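LAR_0958 cell surface adhesin (Lactobacillus reuteri, PDB 4NG0) probably helps the bacterium adhere to mucus, as a repeat of a surface-exposed adhesin built on a ubiquitin-like beta-grasp fold. Local coordinates at residues Tyr13-Trp27 with Ser40-Thr54. Residues are numbered along the deposited sequence; the frame is centred on the assembly and turned at random. Where two conformers were deposited one is given.
Sequences YDGNPANFEPTTVQW and SADFTWNTADKKAPT
F20 holds its CG anti to the backbone N (chi1 165°), whereas F43 turns its CG anti to the carbonyl carbon (chi1 -64°); these torsions bring both rings between the segments, where the side chains cross at about a right angle. CZ of F20 lies over one face of the F43 ring, toward its rim, and CE2 of F20 comes to 3.4 Å from CD1 of F43. The planes are inclined at 53°, an oblique aromatic pair. The far end of F43 is held by V25, whose CG2 lies 4.0 Å from CZ, and by W27, whose CZ2 approaches the ring edge. CA of S40 lies at the edge of the F20 ring, near its plane, with CB beside CD2.

W45 continues the apolar layer: CH2 packs 3.7 Å from CB of A18, and CZ2 touches CB of F20. CA of A52 and the ring carbon CD of P53 lie over one face of the indole, toward its rim. Its NE1 donates to water 3, which lies at the indole edge, in its plane, donates to A18 O and accepts from F20 N, so one water ties the ring to two backbone groups of 13-27.

Farther along, the two segments are joined directly by backbone. A18 N donates to P53 O (2.9 Å), nearly in line with the carbonyl, and CA of P17 adds a CA-H...O contact to the same oxygen. T54 packs CG2 against the backbone of G15, 3.4 Å from its C atom, while OG1 shares water 2 with G15 O. CD1 of Y13 meets T54 O at the ring edge.

Y87 and Y89 of strand 83-92 add edge-to-face partners to F20 and W45, respectively. The loop leading to strand 26-28 packs on strand 43-45 and the loop after it, linking the two outermost strands of the mixed sheet in this ubiquitin-like beta-grasp fold.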
# COMPACT_ATOMS: atom_id res chain seq x y z
N TYR A 13 -17.98 -1.38 5.85
CA TYR A 13 -17.88 -2.23 7.04
C TYR A 13 -18.72 -3.50 6.89
O TYR A 13 -19.90 -3.43 6.51
CB TYR A 13 -18.38 -1.46 8.27
CG TYR A 13 -18.49 -2.32 9.51
CD1 TYR A 13 -17.37 -2.58 10.28
CD2 TYR A 13 -19.71 -2.87 9.89
CE1 TYR A 13 -17.46 -3.38 11.42
CE2 TYR A 13 -19.81 -3.66 11.03
CZ TYR A 13 -18.68 -3.91 11.79
OH TYR A 13 -18.78 -4.70 12.92
N ASP A 14 -18.12 -4.64 7.19
CA ASP A 14 -18.85 -5.92 7.21
C ASP A 14 -18.39 -6.82 8.35
O ASP A 14 -18.68 -8.02 8.35
CB ASP A 14 -18.72 -6.65 5.86
CG ASP A 14 -17.30 -7.11 5.57
OD1 ASP A 14 -16.36 -6.67 6.25
OD2 ASP A 14 -17.12 -7.93 4.63
N GLY A 15 -17.65 -6.26 9.30
CA GLY A 15 -17.15 -7.06 10.41
C GLY A 15 -15.95 -7.93 10.08
O GLY A 15 -15.52 -8.72 10.92
N ASN A 16 -15.42 -7.78 8.87
CA ASN A 16 -14.28 -8.57 8.42
C ASN A 16 -13.10 -7.63 8.16
O ASN A 16 -13.30 -6.47 7.81
CB ASN A 16 -14.65 -9.33 7.15
CG ASN A 16 -15.77 -10.33 7.39
OD1 ASN A 16 -15.81 -10.96 8.44
ND2 ASN A 16 -16.69 -10.45 6.43
N PRO A 17 -11.86 -8.12 8.34
CA PRO A 17 -10.71 -7.24 8.14
C PRO A 17 -10.60 -6.80 6.68
O PRO A 17 -10.98 -7.54 5.77
CB PRO A 17 -9.51 -8.12 8.53
CG PRO A 17 -10.10 -9.23 9.36
CD PRO A 17 -11.47 -9.46 8.81
N ALA A 18 -10.09 -5.60 6.47
CA ALA A 18 -9.88 -5.09 5.11
C ALA A 18 -8.82 -5.89 4.36
O ALA A 18 -7.82 -6.31 4.94
CB ALA A 18 -9.47 -3.63 5.16
N ASN A 19 -9.03 -6.04 3.06
CA ASN A 19 -8.07 -6.71 2.20
C ASN A 19 -7.37 -5.68 1.31
O ASN A 19 -7.93 -5.24 0.31
CB ASN A 19 -8.77 -7.72 1.30
CG ASN A 19 -9.34 -8.91 2.07
OD1 ASN A 19 -8.71 -9.43 2.99
ND2 ASN A 19 -10.54 -9.34 1.69
N PHE A 20 -6.15 -5.32 1.69
CA PHE A 20 -5.34 -4.41 0.90
C PHE A 20 -4.94 -5.07 -0.41
O PHE A 20 -4.49 -6.21 -0.42
CB PHE A 20 -4.10 -4.01 1.69
CG PHE A 20 -3.03 -3.36 0.86
CD1 PHE A 20 -3.18 -2.06 0.41
CD2 PHE A 20 -1.86 -4.04 0.54
CE1 PHE A 20 -2.20 -1.44 -0.36
CE2 PHE A 20 -0.86 -3.43 -0.23
CZ PHE A 20 -1.03 -2.12 -0.68
N GLU A 21 -5.11 -4.34 -1.51
CA GLU A 21 -4.77 -4.84 -2.84
C GLU A 21 -3.60 -4.04 -3.43
O GLU A 21 -3.77 -2.88 -3.79
CB GLU A 21 -5.98 -4.73 -3.76
CG GLU A 21 -7.21 -5.53 -3.32
CD GLU A 21 -7.04 -7.03 -3.50
OE1 GLU A 21 -6.06 -7.46 -4.16
OE2 GLU A 21 -7.88 -7.78 -2.97
N PRO A 22 -2.42 -4.65 -3.53
CA PRO A 22 -1.24 -3.91 -3.99
C PRO A 22 -1.36 -3.39 -5.43
O PRO A 22 -0.67 -2.44 -5.78
CB PRO A 22 -0.10 -4.94 -3.86
CG PRO A 22 -0.78 -6.26 -3.86
CD PRO A 22 -2.09 -6.04 -3.16
N THR A 23 -2.22 -3.99 -6.24
CA THR A 23 -2.39 -3.48 -7.61
C THR A 23 -3.12 -2.14 -7.68
O THR A 23 -3.17 -1.52 -8.74
CB THR A 23 -3.08 -4.52 -8.54
OG1 THR A 23 -4.38 -4.82 -8.04
CG2 THR A 23 -2.25 -5.79 -8.64
N THR A 24 -3.69 -1.68 -6.57
CA THR A 24 -4.31 -0.36 -6.54
C THR A 24 -3.29 0.73 -6.23
O THR A 24 -3.60 1.92 -6.32
CB THR A 24 -5.44 -0.27 -5.49
OG1 THR A 24 -4.90 -0.51 -4.18
CG2 THR A 24 -6.57 -1.26 -5.79
N VAL A 25 -2.07 0.33 -5.85
CA VAL A 25 -1.01 1.30 -5.60
C VAL A 25 -0.48 1.80 -6.94
O VAL A 25 -0.20 1.01 -7.84
CB VAL A 25 0.14 0.69 -4.76
CG1 VAL A 25 1.25 1.71 -4.54
CG2 VAL A 25 -0.38 0.18 -3.43
N GLN A 26 -0.38 3.12 -7.08
CA GLN A 26 0.03 3.73 -8.33
C GLN A 26 1.44 4.28 -8.18
O GLN A 26 1.74 5.01 -7.24
CB GLN A 26 -0.93 4.86 -8.70
CG GLN A 26 -2.39 4.44 -8.78
CD GLN A 26 -2.61 3.34 -9.79
OE1 GLN A 26 -2.10 3.40 -10.91
NE2 GLN A 26 -3.35 2.30 -9.40
N TRP A 27 2.29 3.92 -9.12
CA TRP A 27 3.70 4.25 -9.04
C TRP A 27 4.09 5.25 -10.10
O TRP A 27 3.56 5.24 -11.22
CB TRP A 27 4.53 2.97 -9.21
CG TRP A 27 4.39 2.03 -8.05
CD1 TRP A 27 3.45 1.05 -7.88
CD2 TRP A 27 5.22 2.01 -6.88
NE1 TRP A 27 3.66 0.41 -6.68
CE2 TRP A 27 4.74 0.98 -6.05
CE3 TRP A 27 6.33 2.76 -6.46
CZ2 TRP A 27 5.32 0.69 -4.82
CZ3 TRP A 27 6.92 2.45 -5.24
CH2 TRP A 27 6.41 1.43 -4.43
N SER A 40 0.96 -8.01 -0.89
CA SER A 40 0.40 -7.36 0.29
C SER A 40 1.39 -7.34 1.45
O SER A 40 1.36 -6.43 2.28
CB SER A 40 -0.92 -8.02 0.71
OG SER A 40 -0.73 -9.39 1.00
N ALA A 41 2.26 -8.34 1.51
CA ALA A 41 3.26 -8.43 2.58
C ALA A 41 4.28 -7.29 2.53
O ALA A 41 5.03 -7.07 3.48
CB ALA A 41 3.97 -9.78 2.52
N ASP A 42 4.30 -6.58 1.41
CA ASP A 42 5.30 -5.54 1.21
C ASP A 42 4.86 -4.18 1.76
O ASP A 42 5.61 -3.21 1.70
CB ASP A 42 5.66 -5.44 -0.27
CG ASP A 42 6.45 -6.63 -0.75
OD1 ASP A 42 7.31 -7.12 0.01
OD2 ASP A 42 6.22 -7.08 -1.89
N PHE A 43 3.64 -4.13 2.29
CA PHE A 43 3.09 -2.91 2.86
C PHE A 43 2.59 -3.21 4.26
O PHE A 43 2.09 -4.31 4.51
CB PHE A 43 1.93 -2.37 2.01
CG PHE A 43 2.32 -1.95 0.62
CD1 PHE A 43 2.51 -2.89 -0.38
CD2 PHE A 43 2.48 -0.60 0.31
CE1 PHE A 43 2.87 -2.50 -1.68
CE2 PHE A 43 2.84 -0.21 -0.98
CZ PHE A 43 3.04 -1.15 -1.96
N THR A 44 2.73 -2.25 5.14
CA THR A 44 2.27 -2.40 6.52
C THR A 44 1.15 -1.42 6.83
O THR A 44 1.24 -0.23 6.51
CB THR A 44 3.44 -2.18 7.49
OG1 THR A 44 4.39 -3.22 7.29
CG2 THR A 44 2.98 -2.21 8.95
N TRP A 45 0.08 -1.92 7.43
CA TRP A 45 -0.99 -1.07 7.94
C TRP A 45 -0.49 -0.22 9.10
O TRP A 45 0.11 -0.75 10.04
CB TRP A 45 -2.13 -1.94 8.46
CG TRP A 45 -2.95 -2.60 7.39
CD1 TRP A 45 -2.78 -3.84 6.86
CD2 TRP A 45 -4.12 -2.05 6.75
NE1 TRP A 45 -3.76 -4.10 5.92
CE2 TRP A 45 -4.60 -3.02 5.85
CE3 TRP A 45 -4.80 -0.83 6.87
CZ2 TRP A 45 -5.73 -2.80 5.05
CZ3 TRP A 45 -5.92 -0.61 6.08
CH2 TRP A 45 -6.38 -1.59 5.18
N ASN A 46 -0.78 1.07 9.05
CA ASN A 46 -0.38 2.00 10.10
C ASN A 46 -1.45 2.06 11.19
O ASN A 46 -2.04 3.10 11.48
CB ASN A 46 -0.05 3.37 9.49
CG ASN A 46 1.16 3.32 8.56
OD1 ASN A 46 2.20 2.73 8.89
ND2 ASN A 46 1.03 3.93 7.38
N THR A 47 -1.70 0.90 11.77
CA THR A 47 -2.69 0.72 12.81
C THR A 47 -1.99 0.38 14.13
O THR A 47 -0.79 0.13 14.15
CB THR A 47 -3.61 -0.44 12.45
OG1 THR A 47 -2.81 -1.58 12.12
CG2 THR A 47 -4.47 -0.07 11.23
N ALA A 48 -2.75 0.37 15.23
CA ALA A 48 -2.14 0.19 16.54
C ALA A 48 -1.38 -1.12 16.66
O ALA A 48 -0.35 -1.18 17.33
CB ALA A 48 -3.19 0.27 17.64
N ASP A 49 -1.88 -2.16 16.00
CA ASP A 49 -1.24 -3.47 16.06
C ASP A 49 -0.55 -3.85 14.76
O ASP A 49 -0.08 -4.98 14.59
CB ASP A 49 -2.25 -4.56 16.48
CG ASP A 49 -3.49 -4.58 15.60
OD1 ASP A 49 -3.56 -3.83 14.60
OD2 ASP A 49 -4.43 -5.36 15.93
N LYS A 50 -0.51 -2.91 13.82
CA LYS A 50 0.07 -3.13 12.50
C LYS A 50 -0.59 -4.29 11.75
O LYS A 50 0.03 -4.94 10.91
CB LYS A 50 1.61 -3.28 12.58
CG LYS A 50 2.32 -2.03 13.10
CD LYS A 50 3.83 -2.19 13.03
CE LYS A 50 4.55 -0.90 13.38
NZ LYS A 50 6.03 -1.05 13.27
N LYS A 51 -1.88 -4.49 12.02
CA LYS A 51 -2.69 -5.50 11.34
C LYS A 51 -3.85 -4.83 10.61
O LYS A 51 -4.22 -3.70 10.91
CB LYS A 51 -3.27 -6.51 12.34
CG LYS A 51 -2.21 -7.32 13.09
CD LYS A 51 -1.30 -8.06 12.12
CE LYS A 51 -0.16 -8.78 12.84
NZ LYS A 51 -0.65 -9.75 13.84
N ALA A 52 -4.44 -5.55 9.66
CA ALA A 52 -5.56 -5.03 8.90
C ALA A 52 -6.72 -4.75 9.84
O ALA A 52 -7.08 -5.60 10.66
CB ALA A 52 -5.99 -6.03 7.84
N PRO A 53 -7.33 -3.56 9.73
CA PRO A 53 -8.44 -3.16 10.58
C PRO A 53 -9.78 -3.69 10.09
O PRO A 53 -9.91 -4.12 8.94
CB PRO A 53 -8.42 -1.63 10.47
CG PRO A 53 -7.96 -1.40 9.07
CD PRO A 53 -6.95 -2.49 8.79
N THR A 54 -10.75 -3.67 11.00
CA THR A 54 -12.14 -4.05 10.74
C THR A 54 -13.10 -2.88 10.90
O THR A 54 -14.03 -2.70 10.10
CB THR A 54 -12.55 -5.19 11.68
OG1 THR A 54 -11.79 -6.35 11.32
CG2 THR A 54 -14.03 -5.52 11.54
O HOH W 1 -15.19 -4.38 8.11
O HOH W 2 -12.84 -8.97 11.68
O HOH W 3 -5.13 -6.32 4.28